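Local structure of cytochrome b5 reductase 4 (3LF5) at residues I6-E11 against C75-M80; C22-R27 against M48-S53. The protein probably passes electrons from NADH through a flavin reductase domain to the heme of its cytochrome b5 domain, the part described here. All blocks are in the same frame, centred on the assembly; numbering follows the deposited sequence.

Contact 1 (I6-E11 against C75-M80); sequences IEVTEE and CLVGRM
Three backbone hydrogen bonds join strand 6-8 to strand 76-80 in parallel register, Ile-6 facing Gly-78 and Val-8 facing Met-80. Ile-6 N donates to Val-77 O at 3.0 Å, and Arg-79 N returns a bond to Ile-6 O almost along the C=O axis (170°). The tightest is Val-8 N to Arg-79 O, 2.8 Å, with the donor 25° above the carbonyl plane. Gly-78 CA adds a CA-H...O contact of 3.2 Å to Ile-6 O; a CB on Gly-78 would collide with that oxygen. This pairing puts the N-terminal strand at the edge of the cytochrome b5 sheet; its partner carries a classic beta bulge, in which Val-77 and Gly-78 both face Val-30. Among apolar contacts, Ile-6 and Val-77 lie side by side, their CG1 atoms 3.6 Å apart. The Met-80 chain, bent at both chi2 and chi3, curls its thioether toward the start of helix 10-15: SD lies 4.1 Å from Val-8 CG1, and CE meets Glu-10 CG at 3.7 Å. An alanine at Met-80 would probably loosen the packing between the strand pair and this helix start. Thr-9 OG1 caps Glu-12 N, while Glu-10 OE2 forms a salt bridge with Arg-49 of the second subunit.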
# COMPACT_ATOMS: atom_id res chain seq x y z
N ILE A 6 13.99 12.43 8.45
CA ILE A 6 14.51 11.08 8.56
C ILE A 6 14.48 10.35 7.22
O ILE A 6 13.81 10.74 6.26
CB ILE A 6 13.74 10.27 9.62
CG1 ILE A 6 12.26 10.09 9.24
CG2 ILE A 6 13.88 10.93 11.01
CD1 ILE A 6 11.53 9.04 10.06
N GLU A 7 15.25 9.27 7.17
CA GLU A 7 15.13 8.27 6.11
C GLU A 7 14.00 7.30 6.46
O GLU A 7 13.94 6.80 7.58
CB GLU A 7 16.44 7.50 5.98
CG GLU A 7 16.44 6.49 4.86
CD GLU A 7 17.76 5.80 4.78
OE1 GLU A 7 18.04 5.06 5.73
OE2 GLU A 7 18.52 6.05 3.80
N VAL A 8 13.13 7.00 5.50
CA VAL A 8 11.98 6.14 5.71
C VAL A 8 12.14 4.89 4.85
O VAL A 8 12.17 4.97 3.63
CB VAL A 8 10.66 6.87 5.36
CG1 VAL A 8 9.48 5.95 5.62
CG2 VAL A 8 10.54 8.16 6.15
N THR A 9 12.26 3.73 5.47
CA THR A 9 12.27 2.50 4.72
C THR A 9 10.83 2.11 4.39
O THR A 9 9.86 2.64 4.98
CB THR A 9 12.88 1.38 5.52
OG1 THR A 9 12.06 1.15 6.66
CG2 THR A 9 14.34 1.71 5.96
N GLU A 10 10.64 1.23 3.41
CA GLU A 10 9.27 0.79 3.11
C GLU A 10 8.66 0.06 4.31
O GLU A 10 7.48 0.21 4.59
CB GLU A 10 9.20 -0.08 1.86
CG GLU A 10 9.18 0.74 0.60
CD GLU A 10 8.90 -0.08 -0.63
OE1 GLU A 10 8.22 -1.13 -0.53
OE2 GLU A 10 9.34 0.34 -1.73
N GLU A 11 9.47 -0.70 5.04
CA GLU A 11 8.97 -1.37 6.24
C GLU A 11 8.44 -0.36 7.27
O GLU A 11 7.39 -0.56 7.87
CB GLU A 11 10.11 -2.18 6.87
CG GLU A 11 9.71 -3.01 8.07
CD GLU A 11 10.88 -3.85 8.59
OE1 GLU A 11 10.72 -4.45 9.68
OE2 GLU A 11 11.95 -3.90 7.92
N CYS A 75 4.28 18.89 7.56
CA CYS A 75 4.02 17.46 7.80
C CYS A 75 5.07 16.57 7.15
O CYS A 75 4.91 15.36 7.14
CB CYS A 75 2.71 17.03 7.14
SG CYS A 75 1.22 17.74 7.74
N LEU A 76 6.11 17.15 6.58
CA LEU A 76 7.18 16.39 5.94
C LEU A 76 7.95 15.58 6.96
O LEU A 76 8.52 16.12 7.90
CB LEU A 76 8.11 17.33 5.18
CG LEU A 76 9.28 16.68 4.45
CD1 LEU A 76 8.82 15.77 3.32
CD2 LEU A 76 10.20 17.75 3.92
N VAL A 77 8.00 14.27 6.77
CA VAL A 77 8.73 13.33 7.63
C VAL A 77 10.17 13.18 7.16
O VAL A 77 11.10 13.09 7.96
CB VAL A 77 8.03 11.96 7.62
CG1 VAL A 77 8.86 10.88 8.34
CG2 VAL A 77 6.61 12.08 8.17
N GLY A 78 10.35 13.12 5.85
CA GLY A 78 11.65 12.87 5.28
C GLY A 78 11.53 12.25 3.91
O GLY A 78 10.63 12.58 3.14
N ARG A 79 12.49 11.39 3.59
CA ARG A 79 12.64 10.83 2.26
C ARG A 79 12.70 9.32 2.32
O ARG A 79 13.24 8.75 3.26
CB ARG A 79 13.92 11.35 1.62
CG ARG A 79 13.98 12.86 1.51
CD ARG A 79 12.89 13.42 0.63
NE ARG A 79 12.94 12.65 -0.60
CZ ARG A 79 13.77 12.89 -1.59
NH1 ARG A 79 14.54 13.99 -1.58
NH2 ARG A 79 13.81 12.03 -2.61
N MET A 80 12.21 8.67 1.27
CA MET A 80 12.32 7.24 1.16
C MET A 80 13.77 6.83 1.01
O MET A 80 14.55 7.46 0.29
CB MET A 80 11.54 6.70 -0.03
CG MET A 80 10.05 6.80 0.10
SD MET A 80 9.31 6.03 1.55
CE MET A 80 9.68 4.32 1.32

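Contact 2 (C22-R27 against M48-S53); sequences CWICIR and MRAAGS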
# COMPACT_ATOMS: atom_id res chain seq x y z
N CYS A 22 -1.01 8.12 9.57
CA CYS A 22 -1.05 7.85 8.15
C CYS A 22 0.09 8.57 7.46
O CYS A 22 0.09 9.80 7.40
CB CYS A 22 -2.36 8.36 7.54
SG CYS A 22 -2.59 7.91 5.81
N TRP A 23 1.06 7.81 6.97
CA TRP A 23 2.12 8.38 6.15
C TRP A 23 1.89 7.98 4.70
O TRP A 23 1.53 6.86 4.39
CB TRP A 23 3.52 7.91 6.57
CG TRP A 23 3.99 8.36 7.93
CD1 TRP A 23 3.31 9.04 8.87
CD2 TRP A 23 5.28 8.10 8.47
NE1 TRP A 23 4.11 9.27 9.97
CE2 TRP A 23 5.33 8.67 9.74
CE3 TRP A 23 6.41 7.44 7.99
CZ2 TRP A 23 6.46 8.58 10.56
CZ3 TRP A 23 7.53 7.36 8.79
CH2 TRP A 23 7.55 7.92 10.07
N ILE A 24 2.19 8.92 3.80
CA ILE A 24 2.14 8.66 2.36
C ILE A 24 3.40 9.21 1.73
O ILE A 24 3.87 10.30 2.09
CB ILE A 24 0.89 9.30 1.69
CG1 ILE A 24 -0.40 8.78 2.31
CG2 ILE A 24 0.86 9.11 0.20
CD1 ILE A 24 -1.69 9.49 1.81
N CYS A 25 3.94 8.45 0.78
CA CYS A 25 5.07 8.88 -0.02
C CYS A 25 4.57 9.44 -1.36
O CYS A 25 3.79 8.77 -2.03
CB CYS A 25 5.99 7.70 -0.26
SG CYS A 25 7.25 7.94 -1.50
N ILE A 26 4.99 10.65 -1.71
CA ILE A 26 4.73 11.24 -3.01
C ILE A 26 6.08 11.65 -3.60
O ILE A 26 6.80 12.46 -3.05
CB ILE A 26 3.81 12.47 -2.95
CG1 ILE A 26 2.49 12.15 -2.23
CG2 ILE A 26 3.56 13.01 -4.36
CD1 ILE A 26 1.54 11.27 -2.99
N ARG A 27 6.44 11.01 -4.72
CA ARG A 27 7.70 11.30 -5.43
C ARG A 27 8.90 11.30 -4.49
O ARG A 27 9.78 12.15 -4.56
CB ARG A 27 7.61 12.59 -6.25
CG ARG A 27 7.30 12.36 -7.72
CD ARG A 27 6.98 13.65 -8.47
NE ARG A 27 5.62 14.08 -8.20
CZ ARG A 27 4.55 13.60 -8.83
NH1 ARG A 27 4.69 12.68 -9.79
NH2 ARG A 27 3.35 14.04 -8.50
N MET A 48 -7.01 7.71 2.26
CA MET A 48 -6.64 6.44 2.87
C MET A 48 -6.28 5.33 1.88
O MET A 48 -5.64 4.36 2.26
CB MET A 48 -7.77 5.93 3.78
CG MET A 48 -7.81 6.67 5.11
SD MET A 48 -6.36 6.39 6.16
CE MET A 48 -6.48 4.62 6.50
N ARG A 49 -6.67 5.46 0.60
CA ARG A 49 -6.27 4.50 -0.40
C ARG A 49 -4.76 4.39 -0.48
O ARG A 49 -4.25 3.34 -0.89
CB ARG A 49 -6.82 4.88 -1.77
CG ARG A 49 -8.34 4.77 -1.85
CD ARG A 49 -8.82 5.33 -3.14
NE ARG A 49 -8.44 4.48 -4.25
CZ ARG A 49 -8.60 4.80 -5.53
NH1 ARG A 49 -9.15 5.96 -5.86
NH2 ARG A 49 -8.20 3.97 -6.46
N ALA A 50 -4.05 5.45 -0.11
CA ALA A 50 -2.59 5.50 -0.19
C ALA A 50 -1.92 5.32 1.16
O ALA A 50 -0.72 5.42 1.25
CB ALA A 50 -2.11 6.81 -0.86
N ALA A 51 -2.67 5.01 2.21
CA ALA A 51 -2.11 4.96 3.56
C ALA A 51 -0.96 3.97 3.66
O ALA A 51 -1.07 2.82 3.23
CB ALA A 51 -3.20 4.57 4.55
N GLY A 52 0.16 4.41 4.21
CA GLY A 52 1.30 3.55 4.41
C GLY A 52 1.94 3.09 3.12
O GLY A 52 2.55 2.02 3.09
N SER A 53 1.83 3.88 2.06
CA SER A 53 2.29 3.43 0.74
C SER A 53 2.79 4.59 -0.09
O SER A 53 2.67 5.76 0.28
CB SER A 53 1.16 2.77 -0.04
OG SER A 53 0.37 3.74 -0.69
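In this cytochrome b5 fold, strand 21-26 runs past two overlapping beta turns, type I from Met-48 to Ala-51 and type II from Ala-50 to Ser-53, which lead out of helix 44-48 beside the heme. Two backbone hydrogen bonds tie the strand to the turns. Gly-52 N reaches Trp-23 O at 2.8 Å, nearly along the C=O axis although bent at the hydrogen (138°). Cys-25 N gives a much straighter bond to Ser-53 O, 3.0 Å long with 177° at the hydrogen and the donor in the carbonyl plane. Gly-52 has a positive phi, as the third position of a type II turn requires.

Within the turns, Ala-51 N is satisfied by Met-48 O. Ala-50 O accepts twice: Ser-53 OG donates from above the carbonyl plane at 2.8 Å, and Ser-53 N adds a weak bond, so the serine side chain and backbone clasp one oxygen. On the strand, Cys-22 N is taken by Ser-34 OG.

The apolar part is small. Ile-24, with CG2 anti to the backbone N, packs its branches against Ala-50: CG1 lies against Ala-50 O, while CG2 and CD1 both touch Ala-50 CB, CD1 at 3.8 Å. Ala-50 itself belongs to the heme pocket and touches the porphyrin, so Ile-24 backs a pocket-lining methyl as a second-shell residue. Cys-22 SG, swung anti to its own N (chi1 -173°), sits 3.6 Å from Ala-51 CB and 4.1 Å from the sulfur, SD, of Met-48.

Contact 1 and contact 2 have centres 11 Å apart and share one sheet, with strand 21-26 presenting side chains to both. Trp-23 and Cys-25 form the bridge. Val-77 CG1 lies 3.7 Å from Trp-23 CH2, and Val-8 CG1 is 4.0 Å from Trp-23 CZ3, so the indole's six-membered ring meets the apolar side chains of contact 1. Alongside, Met-80 CG packs 3.4 Å from Cys-25 SG. The two contacts differ in their distance from the heme: the Ala-50 side chain in contact 2 is about 4 Å from it, whereas that of Val-77 in contact 1 is about 12 Å away. Contact 2 thus contributes one residue, Ala-50, to the pocket wall, and contact 1 pairs an early strand with a late one, farther from the heme.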